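Local coordinates for protein yeast glycogen phosphorylase (Saccharomyces cerevisiae, PDB 1YGP) that belongs to the carbohydrate phosphorylase family, folds in the two-domain GT-B manner and holds a pyridoxal-5'-phosphate, at residues Lys325-Tyr333 / Glu413-Leu424; Lys571-Leu581 / Glu702-Leu710. All blocks are in the same frame, centred on the assembly; numbering follows the deposited sequence.

Contact 1: residues Lys325-Tyr333 / Glu413-Leu424; sequences KELRLKQQY and EKWPRRLFGHLL
Leu329 reaches from helix 322-350 onto Trp415 and helix 417-423, packing one helix against a short strand and the helix that follows it in the N-terminal half of the GT-B fold. The axes of the two helical segments pass 10.6 Å apart at a signed crossing angle of -46°, with Leu329, Leu419, Phe420 and Leu423 between them.

The apolar contacts centre on Leu329, whose two methyls serve different partners. CD1 makes a CH-pi contact over one face of the indole, 3.8 Å from the centroid of the five-membered ring of Trp415. CD2 turns to the second helix, 3.7 Å from CD2 of Phe420, and also packs against Leu423. With CG anti to the backbone N (chi1 -170°), the fork opens between these neighbours. Leu419 straddles the helix surface: its CD2 lies 3.6 Å from CB of Lys325, while CD1 meets the aliphatic part of Glu326, so two charged residues offer carbon here and carry their polar ends onward. Farther along, Leu424 brings CD2 against CD2 of Tyr333, and CD1 near CG and CB of the same residue, whose hydroxyl bonds to Glu376.

Among the charged groups, Glu326 and Lys330 stand one helical turn apart and form a salt bridge, OE2 to NZ, of 3.1 Å; NZ also hydrogen-bonds to the hydroxyl of Tyr233, its stronger partner.

Two side-chain hydrogen bonds meet at Glu413. Gln332, its OE1 held by His369, sends NE2 weakly to Glu413 OE2 across 3.5 Å. The other would limit rotation of the indole: NE1 of Trp415 meets that same OE2 at 3.1 Å, from 52° out of the carboxylate plane.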
loop_
_atom_site.group_PDB
_atom_site.type_symbol
_atom_site.label_atom_id
_atom_site.label_comp_id
_atom_site.label_asym_id
_atom_site.label_seq_id
_atom_site.Cartn_x
_atom_site.Cartn_y
_atom_site.Cartn_z
ATOM N N LYS A 325 10.356 -10.115 -23.206
ATOM C CA LYS A 325 9.925 -9.501 -24.451
ATOM C C LYS A 325 8.427 -9.346 -24.380
ATOM O O LYS A 325 7.883 -8.269 -24.625
ATOM C CB LYS A 325 10.214 -10.356 -25.677
ATOM C CG LYS A 325 11.673 -10.644 -25.986
ATOM C CD LYS A 325 12.481 -9.373 -26.228
ATOM C CE LYS A 325 12.048 -8.548 -27.430
ATOM N NZ LYS A 325 12.849 -7.337 -27.492
ATOM N N GLU A 326 7.777 -10.407 -23.930
ATOM C CA GLU A 326 6.343 -10.434 -23.753
ATOM C C GLU A 326 5.832 -9.433 -22.737
ATOM O O GLU A 326 4.875 -8.714 -23.017
ATOM C CB GLU A 326 5.903 -11.778 -23.293
ATOM C CG GLU A 326 4.684 -12.060 -24.094
ATOM C CD GLU A 326 3.624 -12.722 -23.277
ATOM O OE1 GLU A 326 3.673 -13.937 -23.077
ATOM O OE2 GLU A 326 2.753 -11.980 -22.845
ATOM N N LEU A 327 6.445 -9.375 -21.553
ATOM C CA LEU A 327 6.018 -8.472 -20.504
ATOM C C LEU A 327 6.232 -7.032 -20.905
ATOM O O LEU A 327 5.354 -6.216 -20.622
ATOM C CB LEU A 327 6.770 -8.784 -19.209
ATOM C CG LEU A 327 6.396 -8.049 -17.941
ATOM C CD1 LEU A 327 4.960 -8.344 -17.538
ATOM C CD2 LEU A 327 7.260 -8.540 -16.832
ATOM N N ARG A 328 7.320 -6.693 -21.600
ATOM C CA ARG A 328 7.559 -5.332 -22.068
ATOM C C ARG A 328 6.448 -4.976 -23.041
ATOM O O ARG A 328 5.843 -3.907 -22.901
ATOM C CB ARG A 328 8.893 -5.209 -22.789
ATOM C CG ARG A 328 10.087 -5.469 -21.882
ATOM C CD ARG A 328 10.737 -4.211 -21.356
ATOM N NE ARG A 328 11.811 -3.761 -22.220
ATOM C CZ ARG A 328 13.061 -3.539 -21.784
ATOM N NH1 ARG A 328 13.426 -3.712 -20.522
ATOM N NH2 ARG A 328 13.985 -3.121 -22.645
ATOM N N LEU A 329 6.084 -5.852 -23.991
ATOM C CA LEU A 329 5.017 -5.514 -24.903
ATOM C C LEU A 329 3.690 -5.378 -24.163
ATOM O O LEU A 329 2.948 -4.413 -24.368
ATOM C CB LEU A 329 4.909 -6.580 -25.995
ATOM C CG LEU A 329 3.976 -6.270 -27.195
ATOM C CD1 LEU A 329 4.378 -4.960 -27.901
ATOM C CD2 LEU A 329 4.034 -7.433 -28.154
ATOM N N LYS A 330 3.449 -6.285 -23.216
ATOM C CA LYS A 330 2.239 -6.366 -22.397
ATOM C C LYS A 330 2.027 -5.071 -21.622
ATOM O O LYS A 330 0.954 -4.481 -21.618
ATOM C CB LYS A 330 2.432 -7.571 -21.493
ATOM C CG LYS A 330 1.205 -8.336 -21.055
ATOM C CD LYS A 330 1.746 -9.719 -20.722
ATOM C CE LYS A 330 0.660 -10.738 -20.383
ATOM N NZ LYS A 330 1.278 -12.031 -20.135
ATOM N N GLN A 331 3.097 -4.571 -21.027
ATOM C CA GLN A 331 3.132 -3.325 -20.285
ATOM C C GLN A 331 2.880 -2.130 -21.209
ATOM O O GLN A 331 2.026 -1.288 -20.918
ATOM C CB GLN A 331 4.501 -3.316 -19.610
ATOM C CG GLN A 331 4.986 -2.147 -18.801
ATOM C CD GLN A 331 6.310 -2.486 -18.103
ATOM O OE1 GLN A 331 7.384 -2.452 -18.701
ATOM N NE2 GLN A 331 6.353 -2.815 -16.824
ATOM N N GLN A 332 3.556 -2.044 -22.364
ATOM C CA GLN A 332 3.388 -0.950 -23.322
ATOM C C GLN A 332 1.975 -0.948 -23.902
ATOM O O GLN A 332 1.398 0.123 -24.155
ATOM C CB GLN A 332 4.387 -1.071 -24.470
ATOM C CG GLN A 332 5.845 -0.961 -24.073
ATOM C CD GLN A 332 6.821 -0.896 -25.235
ATOM O OE1 GLN A 332 7.882 -0.266 -25.157
ATOM N NE2 GLN A 332 6.543 -1.505 -26.375
ATOM N N TYR A 333 1.364 -2.128 -24.090
ATOM C CA TYR A 333 -0.016 -2.132 -24.520
ATOM C C TYR A 333 -0.882 -1.599 -23.381
ATOM O O TYR A 333 -1.546 -0.593 -23.629
ATOM C CB TYR A 333 -0.515 -3.530 -24.904
ATOM C CG TYR A 333 -1.941 -3.451 -25.433
ATOM C CD1 TYR A 333 -2.336 -2.381 -26.241
ATOM C CD2 TYR A 333 -2.882 -4.395 -25.041
ATOM C CE1 TYR A 333 -3.663 -2.245 -26.632
ATOM C CE2 TYR A 333 -4.215 -4.271 -25.433
ATOM C CZ TYR A 333 -4.595 -3.190 -26.219
ATOM O OH TYR A 333 -5.912 -3.005 -26.570
ATOM N N GLU A 413 13.272 0.160 -32.059
ATOM C CA GLU A 413 12.437 -0.935 -31.555
ATOM C C GLU A 413 11.675 -1.728 -32.597
ATOM O O GLU A 413 10.951 -1.155 -33.425
ATOM C CB GLU A 413 11.460 -0.351 -30.569
ATOM C CG GLU A 413 10.430 -1.265 -29.935
ATOM C CD GLU A 413 9.555 -0.551 -28.920
ATOM O OE1 GLU A 413 10.068 -0.117 -27.894
ATOM O OE2 GLU A 413 8.356 -0.424 -29.153
ATOM N N LYS A 414 11.790 -3.046 -32.534
ATOM C CA LYS A 414 11.064 -3.919 -33.438
ATOM C C LYS A 414 10.420 -5.007 -32.586
ATOM O O LYS A 414 10.966 -5.350 -31.540
ATOM C CB LYS A 414 11.972 -4.624 -34.422
ATOM C CG LYS A 414 12.989 -3.804 -35.153
ATOM C CD LYS A 414 13.720 -4.731 -36.094
ATOM C CE LYS A 414 14.902 -3.983 -36.687
ATOM N NZ LYS A 414 15.744 -4.863 -37.480
ATOM N N TRP A 415 9.294 -5.598 -32.974
ATOM C CA TRP A 415 8.709 -6.729 -32.257
ATOM C C TRP A 415 8.548 -7.876 -33.255
ATOM O O TRP A 415 8.275 -7.610 -34.431
ATOM C CB TRP A 415 7.332 -6.363 -31.678
ATOM C CG TRP A 415 7.434 -5.314 -30.586
ATOM C CD1 TRP A 415 7.222 -3.988 -30.848
ATOM C CD2 TRP A 415 7.809 -5.547 -29.292
ATOM N NE1 TRP A 415 7.476 -3.360 -29.727
ATOM C CE2 TRP A 415 7.831 -4.241 -28.771
ATOM C CE3 TRP A 415 8.137 -6.652 -28.503
ATOM C CZ2 TRP A 415 8.188 -4.036 -27.441
ATOM C CZ3 TRP A 415 8.493 -6.437 -27.179
ATOM C CH2 TRP A 415 8.518 -5.144 -26.658
ATOM N N PRO A 416 8.735 -9.146 -32.911
ATOM C CA PRO A 416 8.573 -10.266 -33.838
ATOM C C PRO A 416 7.113 -10.626 -34.076
ATOM O O PRO A 416 6.320 -10.616 -33.129
ATOM C CB PRO A 416 9.403 -11.350 -33.184
ATOM C CG PRO A 416 9.246 -11.083 -31.706
ATOM C CD PRO A 416 9.311 -9.569 -31.640
ATOM N N ARG A 417 6.697 -11.028 -35.273
ATOM C CA ARG A 417 5.281 -11.243 -35.549
ATOM C C ARG A 417 4.584 -12.315 -34.744
ATOM O O ARG A 417 3.458 -12.114 -34.296
ATOM C CB ARG A 417 5.109 -11.534 -37.007
ATOM C CG ARG A 417 5.394 -10.329 -37.701
ATOM N N ARG A 418 5.248 -13.427 -34.468
ATOM C CA ARG A 418 4.642 -14.490 -33.679
ATOM C C ARG A 418 4.129 -13.999 -32.320
ATOM O O ARG A 418 2.938 -14.078 -32.021
ATOM C CB ARG A 418 5.683 -15.595 -33.473
ATOM N N LEU A 419 5.054 -13.419 -31.546
ATOM C CA LEU A 419 4.803 -12.850 -30.239
ATOM C C LEU A 419 3.742 -11.751 -30.281
ATOM O O LEU A 419 2.719 -11.802 -29.569
ATOM C CB LEU A 419 6.159 -12.347 -29.729
ATOM C CG LEU A 419 6.404 -11.437 -28.515
ATOM C CD1 LEU A 419 5.401 -11.643 -27.402
ATOM C CD2 LEU A 419 7.763 -11.779 -27.971
ATOM N N PHE A 420 3.955 -10.788 -31.177
ATOM C CA PHE A 420 3.038 -9.675 -31.261
ATOM C C PHE A 420 1.652 -10.181 -31.588
ATOM O O PHE A 420 0.700 -9.797 -30.908
ATOM C CB PHE A 420 3.487 -8.687 -32.334
ATOM C CG PHE A 420 2.735 -7.377 -32.246
ATOM C CD1 PHE A 420 1.462 -7.236 -32.811
ATOM C CD2 PHE A 420 3.330 -6.302 -31.592
ATOM C CE1 PHE A 420 0.785 -6.018 -32.719
ATOM C CE2 PHE A 420 2.646 -5.083 -31.506
ATOM C CZ PHE A 420 1.379 -4.941 -32.065
ATOM N N GLY A 421 1.575 -11.090 -32.560
ATOM C CA GLY A 421 0.316 -11.606 -33.043
ATOM C C GLY A 421 -0.460 -12.317 -31.955
ATOM O O GLY A 421 -1.659 -12.100 -31.767
ATOM N N HIS A 422 0.265 -13.131 -31.193
ATOM C CA HIS A 422 -0.307 -13.956 -30.150
ATOM C C HIS A 422 -0.901 -13.162 -29.016
ATOM O O HIS A 422 -1.850 -13.581 -28.360
ATOM C CB HIS A 422 0.784 -14.885 -29.617
ATOM C CG HIS A 422 0.428 -15.670 -28.365
ATOM N ND1 HIS A 422 -0.552 -16.552 -28.178
ATOM C CD2 HIS A 422 1.101 -15.521 -27.176
ATOM C CE1 HIS A 422 -0.507 -16.942 -26.927
ATOM N NE2 HIS A 422 0.488 -16.312 -26.339
ATOM N N LEU A 423 -0.205 -12.089 -28.709
ATOM C CA LEU A 423 -0.570 -11.249 -27.593
ATOM C C LEU A 423 -1.599 -10.229 -28.027
ATOM O O LEU A 423 -2.486 -9.860 -27.250
ATOM C CB LEU A 423 0.713 -10.604 -27.095
ATOM C CG LEU A 423 0.913 -10.001 -25.715
ATOM C CD1 LEU A 423 0.934 -8.506 -25.881
ATOM C CD2 LEU A 423 -0.116 -10.540 -24.718
ATOM N N LEU A 424 -1.498 -9.772 -29.271
ATOM C CA LEU A 424 -2.366 -8.740 -29.789
ATOM C C LEU A 424 -2.879 -9.102 -31.198
ATOM O O LEU A 424 -2.462 -8.461 -32.177
ATOM C CB LEU A 424 -1.544 -7.408 -29.738
ATOM C CG LEU A 424 -0.998 -6.918 -28.363
ATOM C CD1 LEU A 424 -0.334 -5.571 -28.468
ATOM C CD2 LEU A 424 -2.136 -6.750 -27.391
#

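Contact 2: residues Lys571-Leu581 / Glu702-Leu710; sequences KLNNKIRLVDL and EIIIPASDL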
loop_
_atom_site.group_PDB
_atom_site.type_symbol
_atom_site.label_atom_id
_atom_site.label_comp_id
_atom_site.label_asym_id
_atom_site.label_seq_id
_atom_site.Cartn_x
_atom_site.Cartn_y
_atom_site.Cartn_z
ATOM N N LYS A 571 29.800 29.316 -5.605
ATOM C CA LYS A 571 30.302 28.030 -6.022
ATOM C C LYS A 571 31.078 27.341 -4.915
ATOM O O LYS A 571 31.012 26.118 -4.820
ATOM C CB LYS A 571 31.139 28.275 -7.297
ATOM C CG LYS A 571 31.795 27.066 -7.981
ATOM C CD LYS A 571 30.874 25.952 -8.432
ATOM C CE LYS A 571 30.123 26.379 -9.665
ATOM N NZ LYS A 571 29.234 25.334 -10.128
ATOM N N LEU A 572 31.750 28.068 -4.015
ATOM C CA LEU A 572 32.510 27.459 -2.914
ATOM C C LEU A 572 31.529 26.885 -1.897
ATOM O O LEU A 572 31.678 25.741 -1.450
ATOM C CB LEU A 572 33.444 28.532 -2.252
ATOM C CG LEU A 572 34.535 28.282 -1.167
ATOM C CD1 LEU A 572 33.914 28.221 0.203
ATOM C CD2 LEU A 572 35.256 26.978 -1.423
ATOM N N ASN A 573 30.464 27.617 -1.556
ATOM C CA ASN A 573 29.490 27.128 -0.591
ATOM C C ASN A 573 28.808 25.910 -1.179
ATOM O O ASN A 573 28.667 24.906 -0.475
ATOM C CB ASN A 573 28.437 28.189 -0.264
ATOM C CG ASN A 573 29.007 29.518 0.249
ATOM O OD1 ASN A 573 28.448 30.586 -0.025
ATOM N ND2 ASN A 573 30.107 29.555 1.002
ATOM N N ASN A 574 28.481 25.924 -2.480
ATOM C CA ASN A 574 27.896 24.763 -3.154
ATOM C C ASN A 574 28.789 23.544 -3.113
ATOM O O ASN A 574 28.304 22.409 -2.994
ATOM C CB ASN A 574 27.604 25.002 -4.613
ATOM C CG ASN A 574 26.359 25.829 -4.859
ATOM O OD1 ASN A 574 25.501 26.043 -4.007
ATOM N ND2 ASN A 574 26.216 26.349 -6.063
ATOM N N LYS A 575 30.107 23.768 -3.178
ATOM C CA LYS A 575 31.057 22.675 -3.052
ATOM C C LYS A 575 31.012 22.075 -1.655
ATOM O O LYS A 575 31.052 20.846 -1.499
ATOM C CB LYS A 575 32.481 23.155 -3.371
ATOM C CG LYS A 575 32.708 23.084 -4.879
ATOM C CD LYS A 575 34.173 23.005 -5.224
ATOM C CE LYS A 575 34.683 24.330 -5.726
ATOM N NZ LYS A 575 36.118 24.236 -5.933
ATOM N N ILE A 576 30.824 22.927 -0.643
ATOM C CA ILE A 576 30.733 22.472 0.734
ATOM C C ILE A 576 29.533 21.561 0.876
ATOM O O ILE A 576 29.696 20.519 1.514
ATOM C CB ILE A 576 30.614 23.682 1.711
ATOM C CG1 ILE A 576 31.973 24.360 1.803
ATOM C CG2 ILE A 576 30.105 23.236 3.092
ATOM C CD1 ILE A 576 31.893 25.772 2.435
ATOM N N ARG A 577 28.372 21.892 0.292
ATOM C CA ARG A 577 27.207 21.017 0.391
ATOM C C ARG A 577 27.553 19.629 -0.104
ATOM O O ARG A 577 27.291 18.664 0.615
ATOM C CB ARG A 577 26.011 21.390 -0.466
ATOM C CG ARG A 577 25.335 22.730 -0.318
ATOM C CD ARG A 577 23.950 22.648 -0.970
ATOM N NE ARG A 577 24.022 22.279 -2.373
ATOM C CZ ARG A 577 23.161 22.744 -3.276
ATOM N NH1 ARG A 577 22.177 23.574 -2.943
ATOM N NH2 ARG A 577 23.316 22.383 -4.550
ATOM N N LEU A 578 28.172 19.498 -1.288
ATOM C CA LEU A 578 28.504 18.206 -1.847
ATOM C C LEU A 578 29.431 17.455 -0.908
ATOM O O LEU A 578 29.202 16.274 -0.629
ATOM C CB LEU A 578 29.182 18.373 -3.199
ATOM C CG LEU A 578 29.640 17.075 -3.863
ATOM C CD1 LEU A 578 28.427 16.217 -4.163
ATOM C CD2 LEU A 578 30.442 17.385 -5.106
ATOM N N VAL A 579 30.438 18.150 -0.365
ATOM C CA VAL A 579 31.388 17.559 0.572
ATOM C C VAL A 579 30.600 17.006 1.761
ATOM O O VAL A 579 30.766 15.827 2.105
ATOM C CB VAL A 579 32.432 18.654 0.994
ATOM C CG1 VAL A 579 33.388 18.151 2.049
ATOM C CG2 VAL A 579 33.327 18.982 -0.197
ATOM N N ASP A 580 29.670 17.796 2.307
ATOM C CA ASP A 580 28.825 17.354 3.401
ATOM C C ASP A 580 28.089 16.068 3.036
ATOM O O ASP A 580 28.020 15.167 3.888
ATOM C CB ASP A 580 27.771 18.404 3.764
ATOM C CG ASP A 580 28.154 19.571 4.672
ATOM O OD1 ASP A 580 28.887 19.378 5.646
ATOM O OD2 ASP A 580 27.673 20.679 4.424
ATOM N N LEU A 581 27.600 15.942 1.779
ATOM C CA LEU A 581 26.866 14.763 1.325
ATOM C C LEU A 581 27.765 13.539 1.332
ATOM O O LEU A 581 27.399 12.494 1.874
ATOM C CB LEU A 581 26.343 14.896 -0.101
ATOM C CG LEU A 581 24.917 14.419 -0.475
ATOM C CD1 LEU A 581 24.822 14.349 -1.984
ATOM C CD2 LEU A 581 24.602 13.027 0.038
ATOM N N GLU A 702 20.786 17.318 -7.847
ATOM C CA GLU A 702 20.551 18.697 -7.472
ATOM C C GLU A 702 21.628 19.156 -6.497
ATOM O O GLU A 702 21.814 20.362 -6.376
ATOM C CB GLU A 702 19.194 18.868 -6.820
ATOM C CG GLU A 702 17.996 18.939 -7.766
ATOM C CD GLU A 702 16.641 18.869 -7.053
ATOM O OE1 GLU A 702 16.423 19.567 -6.063
ATOM O OE2 GLU A 702 15.790 18.092 -7.473
ATOM N N ILE A 703 22.349 18.268 -5.785
ATOM C CA ILE A 703 23.425 18.690 -4.900
ATOM C C ILE A 703 24.728 18.725 -5.694
ATOM O O ILE A 703 25.507 19.680 -5.594
ATOM C CB ILE A 703 23.551 17.713 -3.700
ATOM C CG1 ILE A 703 22.266 17.722 -2.880
ATOM C CG2 ILE A 703 24.691 18.133 -2.781
ATOM C CD1 ILE A 703 21.750 19.105 -2.370
ATOM N N ILE A 704 24.940 17.698 -6.528
ATOM C CA ILE A 704 26.146 17.521 -7.329
ATOM C C ILE A 704 26.295 18.549 -8.433
ATOM O O ILE A 704 27.357 19.168 -8.488
ATOM C CB ILE A 704 26.155 16.103 -7.932
ATOM C CG1 ILE A 704 26.332 15.127 -6.803
ATOM C CG2 ILE A 704 27.261 15.929 -8.967
ATOM C CD1 ILE A 704 26.322 13.661 -7.238
ATOM N N ILE A 705 25.320 18.800 -9.311
ATOM C CA ILE A 705 25.518 19.770 -10.374
ATOM C C ILE A 705 25.903 21.199 -9.939
ATOM O O ILE A 705 26.935 21.653 -10.449
ATOM C CB ILE A 705 24.239 19.707 -11.242
ATOM C CG1 ILE A 705 24.420 18.449 -12.067
ATOM C CG2 ILE A 705 23.997 20.938 -12.112
ATOM C CD1 ILE A 705 23.250 17.907 -12.900
ATOM N N PRO A 706 25.295 21.988 -9.038
ATOM C CA PRO A 706 25.773 23.339 -8.702
ATOM C C PRO A 706 27.172 23.404 -8.064
ATOM O O PRO A 706 27.717 24.498 -7.886
ATOM C CB PRO A 706 24.699 23.907 -7.795
ATOM C CG PRO A 706 23.481 23.090 -8.139
ATOM C CD PRO A 706 24.062 21.690 -8.327
ATOM N N ALA A 707 27.735 22.256 -7.656
ATOM C CA ALA A 707 29.049 22.180 -7.054
ATOM C C ALA A 707 30.124 21.967 -8.097
ATOM O O ALA A 707 31.322 21.979 -7.800
ATOM C CB ALA A 707 29.137 21.012 -6.117
ATOM N N SER A 708 29.723 21.760 -9.344
ATOM C CA SER A 708 30.668 21.358 -10.351
ATOM C C SER A 708 31.567 22.483 -10.804
ATOM O O SER A 708 31.086 23.578 -11.107
ATOM C CB SER A 708 29.911 20.819 -11.530
ATOM O OG SER A 708 30.751 20.082 -12.409
ATOM N N ASP A 709 32.874 22.196 -10.826
ATOM C CA ASP A 709 33.797 23.105 -11.455
ATOM C C ASP A 709 33.908 22.725 -12.936
ATOM O O ASP A 709 33.864 23.581 -13.833
ATOM C CB ASP A 709 35.152 23.007 -10.775
ATOM C CG ASP A 709 35.255 23.691 -9.418
ATOM O OD1 ASP A 709 34.473 24.592 -9.118
ATOM O OD2 ASP A 709 36.148 23.342 -8.660
ATOM N N LEU A 710 34.007 21.430 -13.238
ATOM C CA LEU A 710 34.135 20.944 -14.597
ATOM C C LEU A 710 33.301 19.660 -14.656
ATOM O O LEU A 710 33.225 18.900 -13.665
ATOM C CB LEU A 710 35.627 20.713 -14.828
ATOM C CG LEU A 710 36.403 20.557 -16.170
ATOM C CD1 LEU A 710 36.661 19.089 -16.387
ATOM C CD2 LEU A 710 35.700 21.275 -17.309
#
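Lys571 and Lys575, one turn apart on helix 562-584, grip the turn that leads from helix 698-704 into strand 710-713 of the Rossmann-like C-terminal domain. NZ of Lys571 bonds to the carbonyl O of Ser708 at 2.7 Å and of Pro706 at 2.8 Å; Asn732 adds a third carbonyl. Bends at chi2 and chi3 bring NZ within reach of the first two. Lys575 NZ forms a salt bridge of 2.9 Å with Asp709 OD2 on its syn lone pair, and Phe602 N holds the same oxygen.

Pro706 O also accepts ND2 of Asn574 at 3.0 Å; amide and lysine approach from opposite faces of the carbonyl plane. The same ND2 is held more strongly by Asn526 OD1. Arg577, whose NH2 bonds to Ala525 O, has Ile703 CD1 over one guanidinium face, displaced toward the rim, and OD1 of Asn574, from its own helix, over the centre of the other. The Ile705 side chain, turned away from the helix, lies about 5 Å from the bound pyridoxal-5'-phosphate.

In the outer apolar packing, small Ala707 lets its CA come 4.5 Å from that of Lys575. Leu578 CD1 lies 3.5 Å from Ile704 CG1, and Leu581 CD1 touches Ile703 CG2 at 3.9 Å.

How the contacts relate
Followed from the N terminus, the chain first closes contact 1 when residues 413-424 return to helix 322-350. The 79 residues between include strands 361-366 and 400-404, neighbours in the large mixed sheet, with helices 372-384 and 389-399. Contact 2 opens later, on helix 562-584, and closes after 120 residues that supply strands 601-606, 649-654 and 688-693 of the six-stranded parallel sheet; strand 710-713 then joins beside 601-606. The two loops are in series and neither nest nor cross. Contact 1 holds together part of the N-terminal half of the GT-B fold, contact 2 part of the C-terminal half; their centres lie 45 Å apart.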